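Local atomic coordinates of hypothetical protein XCC2953 (Xanthomonas campestris pv. campestris, PDB entry 2OZH), a protein that probably acts as an acyltransferase of the GNAT (N-acetyltransferase) family, although its substrate is not established. Residues 14-19 against 56-60; 18-23 against 74-78; 45-49 against 94-100. All coordinates share one frame; numbering follows the deposited sequence.

Overall arrangement
Following the chain from its N terminus, contact 1 closes the first long loop, bringing the start of helix 16-26 (residues 14-19) onto 56-60 of strand 55-64. Contact 2 starts from the same helix, sharing Leu-18 and Ile-19, and closes a longer loop at 74-78, on the neighbouring strand 69-77. Their centres are about 6 Å apart, so one helix straddles two adjacent strands. Contact 3 departs from strand 46-52 inside both loops and ends beyond them, at residues 94-100, the end of helix 86-96 and the turn beyond it, thus crossing both. Its side chains use the opposite face of the mixed sheet. Together the contacts pack against both faces of the GNAT sheet.

Contact 1. Residues 14-19 against 56-60; sequences LDIGLI and QVAFA
The ring of Phe-59 receives Ile-19 CD1 over one face, 4.0 Å from its centroid and shifted toward the rim, while Leu-14 CD2 lies at the edge, 3.9 Å from CE1. Branched aliphatic side chains suit both places, since their methyls fit against an aromatic surface without needing polar partners. The second flat group, the buried amide of Gln-56, is gripped at both ends. Its OE1 accepts from Asp-15 N (2.9 Å) almost in line with the C=O bond, and its NE2 gives a hydrogen in the amide plane to Ala-58 O. These two bonds fix which way the amide is flipped. With CG anti to the backbone N (chi1 -171°) and the chain extended beyond it, Gln-56 is long enough to reach the turn before the helix. Asp-15 is the N-cap: OD1 takes Leu-18 N (3.0 Å) from above the carboxylate plane, and OD2 is joined through water 1 to Gln-56 N. Leu-18 CD2 packs on Gln-56 CB at 3.7 Å. Strand 55-64 has a classic beta bulge, Val-57 and Ala-58 both facing Gly-50. This joining of a capped first helix to a central strand is part of the alpha/beta GNAT fold.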
# COMPACT_ATOMS: atom_id res chain seq x y z
N LEU A 14 -8.17 13.99 14.35
CA LEU A 14 -6.81 14.37 13.97
C LEU A 14 -6.66 15.88 13.85
O LEU A 14 -7.58 16.58 13.39
CB LEU A 14 -6.43 13.73 12.64
CG LEU A 14 -6.36 12.20 12.62
CD1 LEU A 14 -6.19 11.72 11.19
CD2 LEU A 14 -5.23 11.68 13.50
N ASP A 15 -5.48 16.37 14.21
CA ASP A 15 -5.11 17.77 14.04
C ASP A 15 -4.35 17.83 12.72
O ASP A 15 -3.14 17.61 12.66
CB ASP A 15 -4.27 18.22 15.23
CG ASP A 15 -3.89 19.69 15.19
OD1 ASP A 15 -3.92 20.28 14.09
OD2 ASP A 15 -3.52 20.22 16.28
N ILE A 16 -5.07 18.09 11.63
CA ILE A 16 -4.49 18.03 10.30
C ILE A 16 -3.39 19.05 10.15
O ILE A 16 -2.37 18.77 9.52
CB ILE A 16 -5.59 18.21 9.20
CG1 ILE A 16 -6.73 17.18 9.37
CG2 ILE A 16 -4.98 18.14 7.83
CD1 ILE A 16 -6.35 15.75 9.19
N GLY A 17 -3.57 20.25 10.70
CA GLY A 17 -2.54 21.27 10.58
C GLY A 17 -1.26 20.85 11.26
O GLY A 17 -0.16 21.08 10.74
N LEU A 18 -1.37 20.27 12.45
CA LEU A 18 -0.18 19.76 13.12
C LEU A 18 0.52 18.70 12.29
O LEU A 18 1.76 18.67 12.20
CB LEU A 18 -0.56 19.17 14.49
CG LEU A 18 0.56 18.44 15.24
CD1 LEU A 18 1.58 19.37 15.80
CD2 LEU A 18 -0.00 17.51 16.30
N ILE A 19 -0.24 17.77 11.73
CA ILE A 19 0.33 16.71 10.95
C ILE A 19 1.01 17.29 9.72
O ILE A 19 2.11 16.89 9.36
CB ILE A 19 -0.75 15.67 10.56
CG1 ILE A 19 -1.29 14.96 11.79
CG2 ILE A 19 -0.20 14.67 9.55
CD1 ILE A 19 -2.62 14.28 11.51
N GLN A 56 -3.03 16.53 20.03
CA GLN A 56 -2.38 15.40 19.35
C GLN A 56 -0.87 15.46 19.62
O GLN A 56 -0.24 16.50 19.49
CB GLN A 56 -2.65 15.43 17.87
CG GLN A 56 -2.16 14.15 17.18
CD GLN A 56 -2.57 13.98 15.77
OE1 GLN A 56 -3.42 14.70 15.26
NE2 GLN A 56 -2.02 12.94 15.13
N VAL A 57 -0.33 14.30 19.97
CA VAL A 57 1.09 14.15 20.29
C VAL A 57 1.81 13.14 19.40
O VAL A 57 3.04 13.09 19.42
CB VAL A 57 1.29 13.74 21.76
CG1 VAL A 57 0.67 14.82 22.68
CG2 VAL A 57 0.76 12.38 22.07
N ALA A 58 1.08 12.31 18.65
CA ALA A 58 1.73 11.24 17.88
C ALA A 58 0.82 10.83 16.75
O ALA A 58 -0.39 11.10 16.77
CB ALA A 58 2.04 10.05 18.77
N PHE A 59 1.38 10.13 15.76
CA PHE A 59 0.66 9.73 14.57
C PHE A 59 1.32 8.52 13.94
O PHE A 59 2.53 8.34 14.03
CB PHE A 59 0.75 10.88 13.55
CG PHE A 59 -0.12 10.74 12.30
CD1 PHE A 59 -1.49 10.63 12.39
CD2 PHE A 59 0.45 10.73 11.04
CE1 PHE A 59 -2.28 10.54 11.25
CE2 PHE A 59 -0.31 10.67 9.93
CZ PHE A 59 -1.67 10.60 10.00
N ALA A 60 0.49 7.70 13.30
CA ALA A 60 0.96 6.64 12.41
C ALA A 60 -0.10 6.42 11.38
O ALA A 60 -1.28 6.60 11.65
CB ALA A 60 1.21 5.33 13.20
O HOH W 1 -3.58 19.08 18.75

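Contact 2. Residues 18-23 against 74-78; sequences LIHRTL and DVFVL. With EDO (1,2-ethanediol), chain E.
Thr-22 sets its methyl almost exactly over the middle of the Phe-76 ring: CG2 stands 3.6 Å from the centroid and 5° off the normal, a CH-pi contact. It joins helix 16-26 to strand 69-77 in the GNAT fold, the two short segments running at 97° to each other. Threonine suits the place because its two branches do different work. With OG1 beside the backbone N (chi1 -64°), the hydroxyl turns back to donate to Leu-18 O, which also accepts Thr-22 N from the opposite face of its plane, and CG2 is left pointing at the ring. Ile-19 CG1 meets the ring edge near CZ. Just past the end of the strand, Leu-18 and Leu-78 reach toward each other tip to tip, CD1 to CD1 at 4.0 Å. In the other direction Leu-23 crosses Asp-74 at about a right angle, CD1 lying 3.8 Å from OD2. The carboxylate has polar partners too: a salt bridge from Arg-61 and a hydrogen bond from Trp-29. The backbone of Asp-74 departs locally from extended geometry (positive phi), consistent with the bulge known in this strand of GNAT proteins. Just after it, a bound 1,2-ethanediol, probably from the crystallisation liquor and also bonded to Ala-109 O, lies between strands 69-77 and 105-109, where GNAT relatives bind acetyl-CoA, consistent with a cofactor site here; its O1 accepts Val-75 N at 3.1 Å.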
# COMPACT_ATOMS: atom_id res chain seq x y z
N LEU A 18 -1.37 20.27 12.45
CA LEU A 18 -0.18 19.76 13.12
C LEU A 18 0.52 18.70 12.29
O LEU A 18 1.76 18.67 12.20
CB LEU A 18 -0.56 19.17 14.49
CG LEU A 18 0.56 18.44 15.24
CD1 LEU A 18 1.58 19.37 15.80
CD2 LEU A 18 -0.00 17.51 16.30
N ILE A 19 -0.24 17.77 11.73
CA ILE A 19 0.33 16.71 10.95
C ILE A 19 1.01 17.29 9.72
O ILE A 19 2.11 16.89 9.36
CB ILE A 19 -0.75 15.67 10.56
CG1 ILE A 19 -1.29 14.96 11.79
CG2 ILE A 19 -0.20 14.67 9.55
CD1 ILE A 19 -2.62 14.28 11.51
N HIS A 20 0.34 18.19 9.03
CA HIS A 20 0.91 18.84 7.87
C HIS A 20 2.21 19.56 8.20
O HIS A 20 3.22 19.38 7.50
CB HIS A 20 -0.11 19.82 7.29
CG HIS A 20 0.40 20.67 6.17
ND1 HIS A 20 -0.01 21.99 6.03
CD2 HIS A 20 1.25 20.42 5.15
CE1 HIS A 20 0.61 22.50 4.97
NE2 HIS A 20 1.35 21.56 4.40
N ARG A 21 2.21 20.38 9.23
CA ARG A 21 3.44 21.10 9.58
C ARG A 21 4.56 20.14 9.92
O ARG A 21 5.70 20.32 9.50
CB ARG A 21 3.16 22.05 10.77
CG ARG A 21 2.22 23.21 10.43
CD ARG A 21 1.52 23.87 11.72
NE ARG A 21 0.41 24.68 11.24
CZ ARG A 21 -0.85 24.60 11.59
NH1 ARG A 21 -1.26 23.83 12.61
NH2 ARG A 21 -1.73 25.27 10.88
N THR A 22 4.24 19.12 10.70
CA THR A 22 5.25 18.14 11.14
C THR A 22 5.84 17.41 9.96
O THR A 22 7.07 17.31 9.81
CB THR A 22 4.64 17.17 12.15
OG1 THR A 22 4.26 17.87 13.34
CG2 THR A 22 5.63 16.05 12.50
N LEU A 23 4.98 16.87 9.11
CA LEU A 23 5.46 16.11 7.95
C LEU A 23 6.24 17.01 7.00
O LEU A 23 7.32 16.65 6.51
CB LEU A 23 4.29 15.43 7.22
CG LEU A 23 3.59 14.31 7.99
CD1 LEU A 23 2.51 13.73 7.15
CD2 LEU A 23 4.57 13.22 8.43
N ASP A 74 4.58 7.61 7.93
CA ASP A 74 4.26 8.87 8.61
C ASP A 74 4.29 8.76 10.14
O ASP A 74 3.66 9.54 10.82
CB ASP A 74 2.93 9.45 8.14
CG ASP A 74 2.97 9.94 6.70
OD1 ASP A 74 4.05 10.22 6.16
OD2 ASP A 74 1.86 10.16 6.16
N VAL A 75 5.07 7.85 10.68
CA VAL A 75 5.12 7.67 12.14
C VAL A 75 5.89 8.79 12.76
O VAL A 75 7.05 9.09 12.38
CB VAL A 75 5.75 6.30 12.50
CG1 VAL A 75 5.92 6.17 14.02
CG2 VAL A 75 4.91 5.15 11.96
N PHE A 76 5.29 9.44 13.77
CA PHE A 76 6.02 10.41 14.53
C PHE A 76 5.43 10.56 15.93
O PHE A 76 4.26 10.29 16.17
CB PHE A 76 6.09 11.79 13.83
CG PHE A 76 4.78 12.56 13.75
CD1 PHE A 76 4.29 13.25 14.84
CD2 PHE A 76 4.08 12.67 12.56
CE1 PHE A 76 3.12 14.03 14.77
CE2 PHE A 76 2.92 13.42 12.48
CZ PHE A 76 2.43 14.08 13.57
N VAL A 77 6.30 11.05 16.83
CA VAL A 77 5.95 11.54 18.16
C VAL A 77 6.58 12.90 18.29
O VAL A 77 7.75 13.06 17.96
CB VAL A 77 6.44 10.59 19.26
CG1 VAL A 77 6.18 11.17 20.63
CG2 VAL A 77 5.78 9.22 19.12
N LEU A 78 5.84 13.90 18.79
CA LEU A 78 6.40 15.23 18.96
C LEU A 78 7.54 15.18 19.96
O LEU A 78 7.50 14.40 20.93
CB LEU A 78 5.34 16.22 19.38
CG LEU A 78 4.25 16.46 18.32
CD1 LEU A 78 3.27 17.48 18.88
CD2 LEU A 78 4.84 16.92 16.98
C1 EDO E . 7.19 4.42 9.69
O1 EDO E . 6.89 5.76 9.27
C2 EDO E . 8.14 3.74 8.74
O2 EDO E . 9.45 4.31 8.82

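Contact 3. Residues 45-49 against 94-100; sequences SLCFG and VMAHPDL
Phe-48 and Leu-46 of strand 46-52 press against Val-94 and His-97, packing on the face of the GNAT sheet turned away from helix 16-26. In the tight part Phe-48, Val-94 and Leu-100 are buried. Val-94 CG2 sits over the centre of the Phe-48 ring, 3.7 Å from its centroid and 9° off the normal, a CH-pi contact for which the beta-branched valine, with CG2 beside its backbone N, is well shaped. Leu-46 makes a matching contact with the imidazole of His-97, its CD2 lying 3.7 Å from that centroid. The same methyl also touches Leu-100 CD1 at 4.0 Å, so one leucine branch fills the corner between a ring and an aliphatic chain. Phe-48 and His-97 stand with their planes nearly perpendicular, CZ of the first 3.9 Å from CD2 of the second.

The outer side is looser. Ala-96, Pro-98 and Asp-99, around and beyond the end of the helix, are exposed, and none of them packs on the strand. His-97, only partly exposed, links the two regions: its CG is anti to the backbone N (chi1 -167°), carrying the ring inward to Leu-46, while Pro-98 CD covers the other face. At the margin, Met-95, a selenomethionine, packs on Arg-134 of the second subunit. The turn ties down the imidazole as well, for Asp-99 N donates to His-97 ND1 at 3.0 Å, tilted 22° from the ring plane.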
# COMPACT_ATOMS: atom_id res chain seq x y z
N SER A 45 -6.65 6.55 4.16
CA SER A 45 -5.83 5.70 4.98
C SER A 45 -6.50 5.38 6.29
O SER A 45 -7.43 6.07 6.71
CB SER A 45 -4.51 6.43 5.33
OG SER A 45 -3.80 6.78 4.15
N LEU A 46 -5.98 4.35 6.96
CA LEU A 46 -6.32 4.04 8.33
C LEU A 46 -5.28 4.70 9.21
O LEU A 46 -4.10 4.36 9.20
CB LEU A 46 -6.34 2.53 8.57
CG LEU A 46 -6.67 2.07 9.99
CD1 LEU A 46 -8.02 2.53 10.43
CD2 LEU A 46 -6.61 0.55 10.06
N CYS A 47 -5.71 5.75 9.90
CA CYS A 47 -4.81 6.62 10.63
C CYS A 47 -4.97 6.40 12.12
O CYS A 47 -6.08 6.18 12.62
CB CYS A 47 -5.07 8.09 10.33
SG CYS A 47 -4.87 8.53 8.59
N PHE A 48 -3.84 6.46 12.82
CA PHE A 48 -3.77 6.27 14.28
C PHE A 48 -3.25 7.57 14.87
O PHE A 48 -2.11 7.97 14.63
CB PHE A 48 -2.82 5.11 14.63
CG PHE A 48 -3.32 3.78 14.12
CD1 PHE A 48 -3.19 3.45 12.79
CD2 PHE A 48 -3.93 2.86 14.96
CE1 PHE A 48 -3.68 2.25 12.31
CE2 PHE A 48 -4.43 1.67 14.49
CZ PHE A 48 -4.30 1.36 13.16
N GLY A 49 -4.09 8.23 15.65
CA GLY A 49 -3.66 9.42 16.36
C GLY A 49 -3.48 9.13 17.82
O GLY A 49 -4.26 8.39 18.41
N VAL A 94 -1.76 -0.61 15.96
CA VAL A 94 -1.64 -1.08 14.57
C VAL A 94 -1.61 -2.59 14.49
O VAL A 94 -2.32 -3.22 13.68
CB VAL A 94 -0.38 -0.49 13.88
CG1 VAL A 94 -0.12 -1.09 12.51
CG2 VAL A 94 -0.48 1.04 13.78
N MSE A 95 -0.78 -3.20 15.34
CA MSE A 95 -0.62 -4.65 15.28
C MSE A 95 -1.88 -5.37 15.71
O MSE A 95 -2.13 -6.52 15.26
CB MSE A 95 0.54 -5.10 16.16
CG MSE A 95 1.90 -4.68 15.70
SE MSE A 95 2.52 -5.56 14.06
CE MSE A 95 1.94 -4.17 13.00
N ALA A 96 -2.69 -4.74 16.56
CA ALA A 96 -3.92 -5.35 17.07
C ALA A 96 -5.16 -4.97 16.29
O ALA A 96 -6.25 -5.46 16.61
CB ALA A 96 -4.14 -4.99 18.58
N HIS A 97 -5.05 -4.08 15.30
CA HIS A 97 -6.26 -3.55 14.70
C HIS A 97 -7.06 -4.64 13.98
O HIS A 97 -6.49 -5.40 13.22
CB HIS A 97 -5.93 -2.43 13.72
CG HIS A 97 -7.14 -1.65 13.32
ND1 HIS A 97 -8.02 -2.10 12.36
CD2 HIS A 97 -7.65 -0.49 13.81
CE1 HIS A 97 -9.03 -1.24 12.27
NE2 HIS A 97 -8.82 -0.25 13.14
N PRO A 98 -8.39 -4.69 14.18
CA PRO A 98 -9.11 -5.82 13.60
C PRO A 98 -9.10 -5.89 12.09
O PRO A 98 -9.35 -6.96 11.53
CB PRO A 98 -10.54 -5.62 14.12
CG PRO A 98 -10.61 -4.31 14.72
CD PRO A 98 -9.24 -3.83 15.01
N ASP A 99 -8.82 -4.79 11.41
CA ASP A 99 -8.83 -4.77 9.93
C ASP A 99 -7.44 -5.00 9.36
O ASP A 99 -7.27 -4.93 8.15
CB ASP A 99 -9.43 -3.47 9.41
CG ASP A 99 -10.89 -3.30 9.81
OD1 ASP A 99 -11.62 -4.31 9.89
OD2 ASP A 99 -11.32 -2.16 10.07
N LEU A 100 -6.44 -5.23 10.22
CA LEU A 100 -5.06 -5.45 9.80
C LEU A 100 -4.51 -6.80 10.24
O LEU A 100 -3.30 -6.99 10.38
CB LEU A 100 -4.16 -4.34 10.32
CG LEU A 100 -4.51 -2.92 9.91
CD1 LEU A 100 -3.54 -1.93 10.52
CD2 LEU A 100 -4.47 -2.74 8.41